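PA1221 (Pseudomonas aeruginosa, PDB 4DG8) belongs to the ANL superfamily of AMP-binding enzymes, probably carries a phosphopantetheine attachment site as well, and holds adenosine monophosphate in this crystal structure. Local coordinates at residues Asn170-Arg178 with Gln421-Asp430; Ala254-Phe264 with Gly277-Leu288. All blocks are in the same frame, centred on the assembly; numbering follows the deposited sequence.

Contact 1 of 2, residues Asn170-Arg178 with Gln421-Asp430. With AMP (adenosine monophosphate), chain B.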
loop_
_atom_site.group_PDB
_atom_site.type_symbol
_atom_site.label_atom_id
_atom_site.label_comp_id
_atom_site.label_asym_id
_atom_site.label_seq_id
_atom_site.Cartn_x
_atom_site.Cartn_y
_atom_site.Cartn_z
ATOM N N ASN A 170 -7.317 4.700 1.692
ATOM C CA ASN A 170 -5.920 4.845 2.105
ATOM C C ASN A 170 -5.528 6.299 1.994
ATOM O O ASN A 170 -5.750 6.931 0.956
ATOM C CB ASN A 170 -4.972 4.016 1.234
ATOM C CG ASN A 170 -5.006 2.527 1.579
ATOM O OD1 ASN A 170 -5.912 2.048 2.281
ATOM N ND2 ASN A 170 -4.023 1.783 1.074
ATOM N N PHE A 171 -4.930 6.845 3.043
ATOM C CA PHE A 171 -4.558 8.258 2.994
ATOM C C PHE A 171 -3.194 8.395 2.312
ATOM O O PHE A 171 -2.293 7.571 2.529
ATOM C CB PHE A 171 -4.522 8.864 4.393
ATOM C CG PHE A 171 -5.850 9.408 4.857
ATOM C CD1 PHE A 171 -6.305 10.635 4.407
ATOM C CD2 PHE A 171 -6.642 8.693 5.745
ATOM C CE1 PHE A 171 -7.532 11.144 4.836
ATOM C CE2 PHE A 171 -7.867 9.201 6.183
ATOM C CZ PHE A 171 -8.311 10.418 5.724
ATOM N N SER A 172 -3.059 9.418 1.468
ATOM C CA SER A 172 -1.790 9.706 0.821
ATOM C C SER A 172 -1.236 11.079 1.222
ATOM O O SER A 172 -1.939 12.096 1.170
ATOM C CB SER A 172 -1.906 9.601 -0.701
ATOM O OG SER A 172 -0.666 9.918 -1.314
ATOM N N SER A 173 0.013 11.085 1.672
ATOM C CA SER A 173 0.740 12.333 1.978
ATOM C C SER A 173 1.665 12.782 0.831
ATOM O O SER A 173 2.521 13.678 0.990
ATOM C CB SER A 173 1.481 12.224 3.314
ATOM O OG SER A 173 0.551 12.090 4.377
ATOM N N GLY A 174 1.530 12.100 -0.303
ATOM C CA GLY A 174 2.407 12.311 -1.444
ATOM C C GLY A 174 2.249 13.632 -2.171
ATOM O O GLY A 174 3.115 14.003 -2.977
ATOM N N THR A 175 1.157 14.343 -1.892
ATOM C CA THR A 175 0.909 15.641 -2.534
ATOM C C THR A 175 0.343 16.737 -1.601
ATOM O O THR A 175 -0.700 16.580 -0.949
ATOM C CB THR A 175 0.040 15.482 -3.814
ATOM O OG1 THR A 175 0.639 14.501 -4.684
ATOM C CG2 THR A 175 -0.078 16.815 -4.548
ATOM N N THR A 176 1.041 17.869 -1.622
ATOM C CA THR A 176 0.966 18.954 -0.652
ATOM C C THR A 176 1.137 18.476 0.792
ATOM O O THR A 176 1.612 17.354 1.040
ATOM C CB THR A 176 -0.403 19.692 -0.728
ATOM O OG1 THR A 176 -1.412 18.918 -0.062
ATOM C CG2 THR A 176 -0.820 19.941 -2.173
ATOM N N GLY A 177 0.593 19.265 1.721
ATOM C CA GLY A 177 0.803 19.055 3.142
ATOM C C GLY A 177 -0.429 18.512 3.844
ATOM O O GLY A 177 -0.391 18.209 5.037
ATOM N N ARG A 178 -1.527 18.389 3.100
ATOM C CA ARG A 178 -2.747 17.809 3.640
ATOM C C ARG A 178 -3.004 16.406 3.113
ATOM O O ARG A 178 -3.011 16.167 1.897
ATOM C CB ARG A 178 -3.942 18.718 3.381
ATOM C CG ARG A 178 -3.886 19.983 4.198
ATOM C CD ARG A 178 -5.025 20.907 3.851
ATOM N NE ARG A 178 -4.940 22.148 4.613
ATOM C CZ ARG A 178 -5.593 22.365 5.750
ATOM N NH1 ARG A 178 -6.387 21.423 6.247
ATOM N NH2 ARG A 178 -5.457 23.525 6.387
ATOM N N GLN A 421 8.377 14.342 -4.946
ATOM C CA GLN A 421 7.801 13.241 -4.188
ATOM C C GLN A 421 8.801 12.110 -3.959
ATOM O O GLN A 421 9.412 11.607 -4.905
ATOM C CB GLN A 421 6.563 12.710 -4.903
ATOM C CG GLN A 421 6.028 11.411 -4.327
ATOM C CD GLN A 421 4.749 10.956 -5.032
ATOM O OE1 GLN A 421 3.730 11.652 -5.009
ATOM N NE2 GLN A 421 4.806 9.792 -5.668
ATOM N N VAL A 422 8.957 11.706 -2.700
ATOM C CA VAL A 422 9.865 10.618 -2.364
ATOM C C VAL A 422 9.110 9.489 -1.677
ATOM O O VAL A 422 8.018 9.700 -1.161
ATOM C CB VAL A 422 10.956 11.097 -1.402
ATOM C CG1 VAL A 422 11.755 12.234 -2.026
ATOM C CG2 VAL A 422 10.322 11.541 -0.094
ATOM N N LYS A 423 9.691 8.292 -1.659
ATOM C CA LYS A 423 9.093 7.185 -0.911
ATOM C C LYS A 423 9.805 7.002 0.429
ATOM O O LYS A 423 10.997 6.698 0.462
ATOM C CB LYS A 423 9.146 5.877 -1.717
ATOM C CG LYS A 423 8.319 5.864 -3.017
ATOM C CD LYS A 423 6.808 5.864 -2.734
ATOM C CE LYS A 423 6.296 4.536 -2.123
ATOM N NZ LYS A 423 6.060 3.444 -3.123
ATOM N N LEU A 424 9.080 7.173 1.531
ATOM C CA LEU A 424 9.681 7.015 2.851
ATOM C C LEU A 424 9.008 5.879 3.628
ATOM O O LEU A 424 7.871 6.005 4.083
ATOM C CB LEU A 424 9.566 8.341 3.616
ATOM C CG LEU A 424 10.053 8.453 5.056
ATOM C CD1 LEU A 424 11.477 7.964 5.165
ATOM C CD2 LEU A 424 9.938 9.902 5.536
ATOM N N ASN A 425 9.724 4.773 3.785
ATOM C CA ASN A 425 9.199 3.612 4.500
ATOM C C ASN A 425 7.768 3.255 4.113
ATOM O O ASN A 425 6.891 3.127 4.972
ATOM C CB ASN A 425 9.344 3.790 6.006
ATOM C CG ASN A 425 10.775 4.027 6.403
ATOM O OD1 ASN A 425 11.673 3.296 5.975
ATOM N ND2 ASN A 425 11.008 5.077 7.186
ATOM N N GLY A 426 7.541 3.118 2.812
ATOM C CA GLY A 426 6.249 2.691 2.301
ATOM C C GLY A 426 5.292 3.811 1.945
ATOM O O GLY A 426 4.319 3.582 1.233
ATOM N N TYR A 427 5.562 5.020 2.437
ATOM C CA TYR A 427 4.696 6.168 2.181
ATOM C C TYR A 427 5.259 7.128 1.133
ATOM O O TYR A 427 6.452 7.443 1.138
ATOM C CB TYR A 427 4.488 6.969 3.470
ATOM C CG TYR A 427 3.806 6.226 4.589
ATOM C CD1 TYR A 427 2.460 5.888 4.501
ATOM C CD2 TYR A 427 4.497 5.889 5.753
ATOM C CE1 TYR A 427 1.824 5.223 5.536
ATOM C CE2 TYR A 427 3.872 5.220 6.796
ATOM C CZ TYR A 427 2.533 4.896 6.681
ATOM O OH TYR A 427 1.889 4.231 7.698
ATOM N N ARG A 428 4.401 7.609 0.237
ATOM C CA ARG A 428 4.762 8.774 -0.560
ATOM C C ARG A 428 4.773 10.035 0.323
ATOM O O ARG A 428 3.940 10.217 1.222
ATOM C CB ARG A 428 3.795 8.965 -1.728
ATOM C CG ARG A 428 3.903 7.913 -2.807
ATOM C CD ARG A 428 2.770 8.076 -3.830
ATOM N NE ARG A 428 1.451 7.847 -3.239
ATOM C CZ ARG A 428 0.321 7.776 -3.942
ATOM N NH1 ARG A 428 0.346 7.922 -5.264
ATOM N NH2 ARG A 428 -0.839 7.562 -3.321
ATOM N N LEU A 429 5.725 10.915 0.068
ATOM C CA LEU A 429 5.807 12.136 0.836
ATOM C C LEU A 429 6.183 13.282 -0.070
ATOM O O LEU A 429 7.155 13.182 -0.855
ATOM C CB LEU A 429 6.849 11.991 1.945
ATOM C CG LEU A 429 6.952 13.190 2.881
ATOM C CD1 LEU A 429 5.585 13.460 3.505
ATOM C CD2 LEU A 429 8.008 12.942 3.934
ATOM N N ASP A 430 5.459 14.389 0.083
ATOM C CA ASP A 430 5.807 15.595 -0.641
ATOM C C ASP A 430 6.823 16.233 0.280
ATOM O O ASP A 430 6.494 16.907 1.261
ATOM C CB ASP A 430 4.573 16.487 -0.759
ATOM C CG ASP A 430 4.807 17.704 -1.628
ATOM O OD1 ASP A 430 5.980 18.136 -1.769
ATOM O OD2 ASP A 430 3.801 18.244 -2.155
HETATM P P AMP B . 2.225 4.052 -3.421
HETATM O O1P AMP B . 2.435 4.420 -1.968
HETATM O O2P AMP B . 2.040 2.584 -3.781
HETATM O O3P AMP B . 1.043 4.871 -3.907
HETATM O "O5'" AMP B . 3.400 4.663 -4.300
HETATM C "C5'" AMP B . 3.310 4.678 -5.711
HETATM C "C4'" AMP B . 4.553 5.244 -6.340
HETATM O "O4'" AMP B . 5.717 4.487 -5.913
HETATM C "C3'" AMP B . 4.606 5.186 -7.856
HETATM O "O3'" AMP B . 3.871 6.237 -8.472
HETATM C "C2'" AMP B . 6.102 5.230 -8.137
HETATM O "O2'" AMP B . 6.590 6.562 -8.021
HETATM C "C1'" AMP B . 6.655 4.406 -6.971
HETATM N N9 AMP B . 6.833 2.981 -7.333
HETATM C C8 AMP B . 5.986 1.985 -6.979
HETATM N N7 AMP B . 6.402 0.784 -7.451
HETATM C C5 AMP B . 7.536 0.986 -8.138
HETATM C C6 AMP B . 8.493 0.135 -8.897
HETATM N N6 AMP B . 8.303 -1.192 -9.016
HETATM N N1 AMP B . 9.569 0.733 -9.464
HETATM C C2 AMP B . 9.759 2.063 -9.340
HETATM N N3 AMP B . 8.933 2.891 -8.667
HETATM C C4 AMP B . 7.822 2.432 -8.050
HETATM O O HOH W 1 1.510 8.745 1.995
HETATM O O HOH W 2 4.256 17.083 3.177
#

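Contact 2 of 2, residues Ala254-Phe264 with Gly277-Leu288. With AMP (adenosine monophosphate), chain B.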
loop_
_atom_site.group_PDB
_atom_site.type_symbol
_atom_site.label_atom_id
_atom_site.label_comp_id
_atom_site.label_asym_id
_atom_site.label_seq_id
_atom_site.Cartn_x
_atom_site.Cartn_y
_atom_site.Cartn_z
ATOM N N ALA A 254 4.038 -20.379 4.406
ATOM C CA ALA A 254 3.903 -19.298 3.432
ATOM C C ALA A 254 4.719 -19.630 2.183
ATOM O O ALA A 254 5.888 -20.012 2.285
ATOM C CB ALA A 254 4.344 -17.967 4.021
ATOM N N ASP A 255 4.053 -19.619 1.032
ATOM C CA ASP A 255 4.691 -19.757 -0.285
ATOM C C ASP A 255 4.688 -18.514 -1.205
ATOM O O ASP A 255 5.233 -18.563 -2.291
ATOM C CB ASP A 255 4.128 -20.979 -1.021
ATOM C CG ASP A 255 2.616 -20.890 -1.245
ATOM O OD1 ASP A 255 2.086 -19.756 -1.351
ATOM O OD2 ASP A 255 1.962 -21.957 -1.326
ATOM N N SER A 256 4.037 -17.429 -0.791
ATOM C CA SER A 256 3.875 -16.253 -1.637
ATOM C C SER A 256 4.113 -15.025 -0.777
ATOM O O SER A 256 3.656 -14.968 0.364
ATOM C CB SER A 256 2.443 -16.170 -2.215
ATOM O OG SER A 256 2.085 -17.342 -2.941
ATOM N N ALA A 257 4.835 -14.045 -1.298
ATOM C CA ALA A 257 5.076 -12.869 -0.475
ATOM C C ALA A 257 5.300 -11.602 -1.268
ATOM O O ALA A 257 5.816 -11.632 -2.379
ATOM C CB ALA A 257 6.242 -13.113 0.506
ATOM N N TRP A 258 4.891 -10.494 -0.673
ATOM C CA TRP A 258 5.301 -9.175 -1.110
ATOM C C TRP A 258 6.383 -8.684 -0.149
ATOM O O TRP A 258 6.255 -8.815 1.069
ATOM C CB TRP A 258 4.117 -8.201 -1.082
ATOM C CG TRP A 258 4.562 -6.747 -1.090
ATOM C CD1 TRP A 258 4.748 -5.938 -0.000
ATOM C CD2 TRP A 258 4.929 -5.963 -2.239
ATOM N NE1 TRP A 258 5.181 -4.703 -0.406
ATOM C CE2 TRP A 258 5.308 -4.690 -1.772
ATOM C CE3 TRP A 258 4.983 -6.221 -3.620
ATOM C CZ2 TRP A 258 5.707 -3.653 -2.639
ATOM C CZ3 TRP A 258 5.396 -5.191 -4.482
ATOM C CH2 TRP A 258 5.741 -3.927 -3.985
ATOM N N LEU A 259 7.462 -8.156 -0.707
ATOM C CA LEU A 259 8.505 -7.506 0.069
ATOM C C LEU A 259 8.892 -6.249 -0.675
ATOM O O LEU A 259 9.361 -6.311 -1.828
ATOM C CB LEU A 259 9.739 -8.393 0.179
ATOM C CG LEU A 259 9.535 -9.756 0.835
ATOM C CD1 LEU A 259 10.817 -10.557 0.685
ATOM C CD2 LEU A 259 9.150 -9.599 2.308
ATOM N N THR A 260 8.719 -5.111 -0.022
ATOM C CA THR A 260 9.113 -3.870 -0.636
ATOM C C THR A 260 10.618 -3.880 -0.939
ATOM O O THR A 260 11.399 -4.584 -0.282
ATOM C CB THR A 260 8.727 -2.640 0.210
ATOM O OG1 THR A 260 8.849 -1.477 -0.609
ATOM C CG2 THR A 260 9.652 -2.499 1.418
ATOM N N ALA A 261 11.001 -3.116 -1.957
ATOM C CA ALA A 261 12.370 -3.141 -2.481
ATOM C C ALA A 261 13.447 -3.076 -1.398
ATOM O O ALA A 261 14.360 -3.895 -1.393
ATOM C CB ALA A 261 12.568 -2.019 -3.469
ATOM N N SER A 262 13.361 -2.114 -0.485
ATOM C CA SER A 262 14.464 -1.940 0.477
ATOM C C SER A 262 14.503 -3.111 1.464
ATOM O O SER A 262 15.584 -3.560 1.848
ATOM C CB SER A 262 14.423 -0.556 1.159
ATOM O OG SER A 262 13.242 -0.397 1.917
ATOM N N LEU A 263 13.333 -3.675 1.797
ATOM C CA LEU A 263 13.289 -4.858 2.666
ATOM C C LEU A 263 13.863 -6.089 1.949
ATOM O O LEU A 263 14.647 -6.863 2.515
ATOM C CB LEU A 263 11.857 -5.146 3.148
ATOM C CG LEU A 263 11.689 -6.347 4.102
ATOM C CD1 LEU A 263 12.666 -6.291 5.313
ATOM C CD2 LEU A 263 10.235 -6.523 4.576
ATOM N N PHE A 264 13.455 -6.258 0.695
ATOM C CA PHE A 264 14.036 -7.260 -0.186
ATOM C C PHE A 264 15.565 -7.134 -0.174
ATOM O O PHE A 264 16.268 -8.087 0.114
ATOM C CB PHE A 264 13.459 -7.092 -1.600
ATOM C CG PHE A 264 14.085 -7.979 -2.640
ATOM C CD1 PHE A 264 13.618 -9.270 -2.856
ATOM C CD2 PHE A 264 15.131 -7.511 -3.423
ATOM C CE1 PHE A 264 14.186 -10.078 -3.830
ATOM C CE2 PHE A 264 15.707 -8.313 -4.391
ATOM C CZ PHE A 264 15.231 -9.597 -4.600
ATOM N N GLY A 277 11.900 -21.591 -0.225
ATOM C CA GLY A 277 10.549 -22.050 0.059
ATOM C C GLY A 277 9.452 -21.122 -0.469
ATOM O O GLY A 277 8.287 -21.525 -0.547
ATOM N N LEU A 278 9.806 -19.887 -0.830
ATOM C CA LEU A 278 8.864 -19.012 -1.552
ATOM C C LEU A 278 8.692 -19.464 -3.000
ATOM O O LEU A 278 9.674 -19.735 -3.698
ATOM C CB LEU A 278 9.311 -17.546 -1.519
ATOM C CG LEU A 278 9.220 -16.838 -0.167
ATOM C CD1 LEU A 278 9.693 -15.376 -0.303
ATOM C CD2 LEU A 278 7.797 -16.906 0.378
ATOM N N ARG A 279 7.441 -19.617 -3.426
ATOM C CA ARG A 279 7.135 -19.952 -4.816
ATOM C C ARG A 279 7.060 -18.700 -5.700
ATOM O O ARG A 279 7.562 -18.677 -6.824
ATOM C CB ARG A 279 5.858 -20.807 -4.911
ATOM C CG ARG A 279 6.061 -22.286 -4.506
ATOM C CD ARG A 279 4.832 -23.167 -4.821
ATOM N NE ARG A 279 5.286 -24.538 -5.024
ATOM C CZ ARG A 279 5.160 -25.221 -6.151
ATOM N NH1 ARG A 279 4.532 -24.701 -7.192
ATOM N NH2 ARG A 279 5.640 -26.447 -6.219
ATOM N N GLN A 280 6.425 -17.660 -5.181
ATOM C CA GLN A 280 6.369 -16.378 -5.881
ATOM C C GLN A 280 6.616 -15.235 -4.896
ATOM O O GLN A 280 6.018 -15.165 -3.806
ATOM C CB GLN A 280 5.040 -16.216 -6.654
ATOM C CG GLN A 280 3.800 -16.350 -5.778
ATOM C CD GLN A 280 2.494 -16.667 -6.524
ATOM O OE1 GLN A 280 2.462 -16.860 -7.748
ATOM N NE2 GLN A 280 1.394 -16.715 -5.762
ATOM N N LEU A 281 7.536 -14.361 -5.291
ATOM C CA LEU A 281 7.934 -13.196 -4.522
ATOM C C LEU A 281 7.726 -11.958 -5.395
ATOM O O LEU A 281 8.271 -11.861 -6.498
ATOM C CB LEU A 281 9.408 -13.328 -4.113
ATOM C CG LEU A 281 10.049 -12.176 -3.328
ATOM C CD1 LEU A 281 9.162 -11.715 -2.159
ATOM C CD2 LEU A 281 11.424 -12.572 -2.825
ATOM N N LEU A 282 6.898 -11.044 -4.920
ATOM C CA LEU A 282 6.669 -9.771 -5.594
ATOM C C LEU A 282 7.345 -8.686 -4.786
ATOM O O LEU A 282 7.307 -8.691 -3.552
ATOM C CB LEU A 282 5.171 -9.482 -5.749
ATOM C CG LEU A 282 4.389 -10.624 -6.411
ATOM C CD1 LEU A 282 3.835 -11.561 -5.344
ATOM C CD2 LEU A 282 3.271 -10.081 -7.250
ATOM N N THR A 283 8.015 -7.788 -5.489
ATOM C CA THR A 283 8.735 -6.692 -4.865
ATOM C C THR A 283 8.538 -5.440 -5.718
ATOM O O THR A 283 7.969 -5.513 -6.808
ATOM C CB THR A 283 10.232 -7.009 -4.708
ATOM O OG1 THR A 283 10.861 -5.931 -4.007
ATOM C CG2 THR A 283 10.893 -7.187 -6.078
ATOM N N GLY A 284 8.938 -4.286 -5.196
ATOM C CA GLY A 284 8.660 -3.032 -5.876
ATOM C C GLY A 284 8.493 -1.886 -4.896
ATOM O O GLY A 284 9.060 -1.907 -3.798
ATOM N N GLY A 285 7.732 -0.866 -5.298
ATOM C CA GLY A 285 7.504 0.272 -4.429
ATOM C C GLY A 285 8.572 1.330 -4.605
ATOM O O GLY A 285 8.339 2.497 -4.340
ATOM N N ASP A 286 9.747 0.902 -5.059
ATOM C CA ASP A 286 10.841 1.778 -5.467
ATOM C C ASP A 286 11.545 1.103 -6.628
ATOM O O ASP A 286 11.284 -0.067 -6.923
ATOM C CB ASP A 286 11.854 1.983 -4.342
ATOM C CG ASP A 286 11.518 3.159 -3.465
ATOM O OD1 ASP A 286 11.550 4.318 -3.964
ATOM O OD2 ASP A 286 11.240 2.920 -2.270
ATOM N N ILE A 287 12.432 1.845 -7.282
ATOM C CA ILE A 287 13.308 1.284 -8.300
ATOM C C ILE A 287 14.061 0.089 -7.710
ATOM O O ILE A 287 14.740 0.196 -6.674
ATOM C CB ILE A 287 14.301 2.364 -8.798
ATOM C CG1 ILE A 287 13.572 3.398 -9.645
ATOM C CG2 ILE A 287 15.500 1.757 -9.611
ATOM C CD1 ILE A 287 14.427 4.683 -9.904
ATOM N N LEU A 288 13.938 -1.053 -8.376
ATOM C CA LEU A 288 14.598 -2.251 -7.903
ATOM C C LEU A 288 16.105 -2.139 -8.125
ATOM O O LEU A 288 16.573 -1.532 -9.103
ATOM C CB LEU A 288 14.052 -3.501 -8.605
ATOM C CG LEU A 288 12.558 -3.824 -8.525
ATOM C CD1 LEU A 288 12.345 -5.226 -9.088
ATOM C CD2 LEU A 288 12.028 -3.725 -7.089
HETATM P P AMP B . 2.225 4.052 -3.421
HETATM O O1P AMP B . 2.435 4.420 -1.968
HETATM O O2P AMP B . 2.040 2.584 -3.781
HETATM O O3P AMP B . 1.043 4.871 -3.907
HETATM O "O5'" AMP B . 3.400 4.663 -4.300
HETATM C "C5'" AMP B . 3.310 4.678 -5.711
HETATM C "C4'" AMP B . 4.553 5.244 -6.340
HETATM O "O4'" AMP B . 5.717 4.487 -5.913
HETATM C "C3'" AMP B . 4.606 5.186 -7.856
HETATM O "O3'" AMP B . 3.871 6.237 -8.472
HETATM C "C2'" AMP B . 6.102 5.230 -8.137
HETATM O "O2'" AMP B . 6.590 6.562 -8.021
HETATM C "C1'" AMP B . 6.655 4.406 -6.971
HETATM N N9 AMP B . 6.833 2.981 -7.333
HETATM C C8 AMP B . 5.986 1.985 -6.979
HETATM N N7 AMP B . 6.402 0.784 -7.451
HETATM C C5 AMP B . 7.536 0.986 -8.138
HETATM C C6 AMP B . 8.493 0.135 -8.897
HETATM N N6 AMP B . 8.303 -1.192 -9.016
HETATM N N1 AMP B . 9.569 0.733 -9.464
HETATM C C2 AMP B . 9.759 2.063 -9.340
HETATM N N3 AMP B . 8.933 2.891 -8.667
HETATM C C4 AMP B . 7.822 2.432 -8.050
HETATM O O HOH W 3 6.278 -22.904 1.753
#

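Contact 1 of 2, residues Asn170-Arg178 with Gln421-Asp430
Two torsions place the side chains of Arg-428 and Asp-430 against the turn Ser-172 to Thr-176: a bend at chi3 (-64°) folds the Arg-428 guanidinium back between Ser-172 and the phosphate of AMP, and Asp-430 holds CG anti to its backbone N (chi1 -174°), which carries OD2 to Thr-176 N. The phosphate oxygen O3P of AMP sits above the centre of one guanidinium face, 3.0 Å from Arg-428 CZ, so it is met through the face. Ser-172 OG comes obliquely to the same group, 3.1 Å from Arg-428 NH2. Gly-174 N donates to Ser-172 OG at 3.3 Å, an ST turn that helps to hold the oxygen in place. Having no side chain, Gly-174 lets its CA lie 3.6 Å from Arg-428 CB. Beyond it, Asp-430 N donates to Ser-173 O at 3.2 Å with an N-H...O angle of 145°, while Thr-176 N makes a short but weak, bent bond to Asp-430 OD2, 2.8 Å. A water links Ser-173 N to Arg-428 O, accepting from the first and donating to the second. The segment 170-178 carries the serine-, threonine- and glycine-rich signature loop of ANL enzymes, and 421-430 is a hairpin closed by a type I' turn from Leu-424 to Tyr-427; Lys-423 NZ of that hairpin bonds O4' and O5' of AMP. Glu-313 forms a salt bridge with Arg-428 NH1, which probably tempers the charge facing the phosphate. Strand 166-172 pairs with strand 180-185 through Ser-172 and Lys-180, and Phe-171 packs on helix 113-123. Thr-175 and Thr-176 touch Arg-380 of helix 378-384, and Asp-430, the N-cap of helix 431-439, accepts from Ala-433 N through OD1.

Contact 2 of 2, residues Ala254-Phe264 with Gly277-Leu288
A beta-alpha-beta crossover brings strand 256-260 beside strand 280-284, with Trp-258 level with Leu-282, at one border of the AMP pocket. The strands run parallel, their axes 19° apart, and the backbone bonds alternate as expected: Ala-257 N to Gln-280 O (3.0 Å), Leu-282 N to Ala-257 O (2.8 Å, N-H...O angle 170°) and Leu-259 N to Leu-282 O (2.9 Å). On the side of Ser-256 and Trp-258, Gln-280 NE2 donates to Ser-256 OG while Gln-280 OE1 accepts from Phe-201 N, and the indole, its CG anti to the backbone N (chi1 162°), reaches along the neighbouring strand until CH2 lies 3.4 Å from Gly-284 N. Ala-257, Leu-259 and Leu-281 share the other side; the two leucines cross at about a right angle, and Leu-259 CD1 presses to 3.5 Å from Leu-281 CD1, tighter than usual packing. There too the edge of the Phe-264 ring meets Leu-281 CD2 in its plane. Toward the AMP end, Thr-283 OG1 donates to Leu-259 O at 2.7 Å, and Ala-261 N, opening helix 261-270, donates to Gly-284 O. The chain passes across one face of the adenine, with Gly-285 N 3.0 Å from AMP N7 and well above the ring plane. The Asp-286 carboxylate forms a salt bridge with Lys-458 through OD2. Asp-255 O takes both Arg-279 N and Gln-280 N. The chemistry implies that a side-chain bond and a helix start replace backbone pairing next to Gly-284 and Gly-285, which approach the nucleotide, leaving Leu-259 O satisfied by Thr-283 OG1 and Gly-284 O by Ala-261 N.

From the N terminus, the chain first passes the signature loop 170-178, which waits some 240 residues for its partner, hairpin 421-430. Within that long excursion contact 2 opens and shuts: strand 256-260, helix 261-270 and strand 280-284 form a short local loop, so the two contacts nest and do not cross. Contact 1 ties the end of strand 166-172, in the seven-stranded sheet, to the hairpin that precedes helix 431-439; contact 2 joins two parallel strands, 256-260 and 280-284, of another sheet. Their centres are about 21 Å apart, yet the edges meet at AMP, where Lys-423 NZ lies 2.8 Å from Gly-285 O, probably hydrogen-bonded.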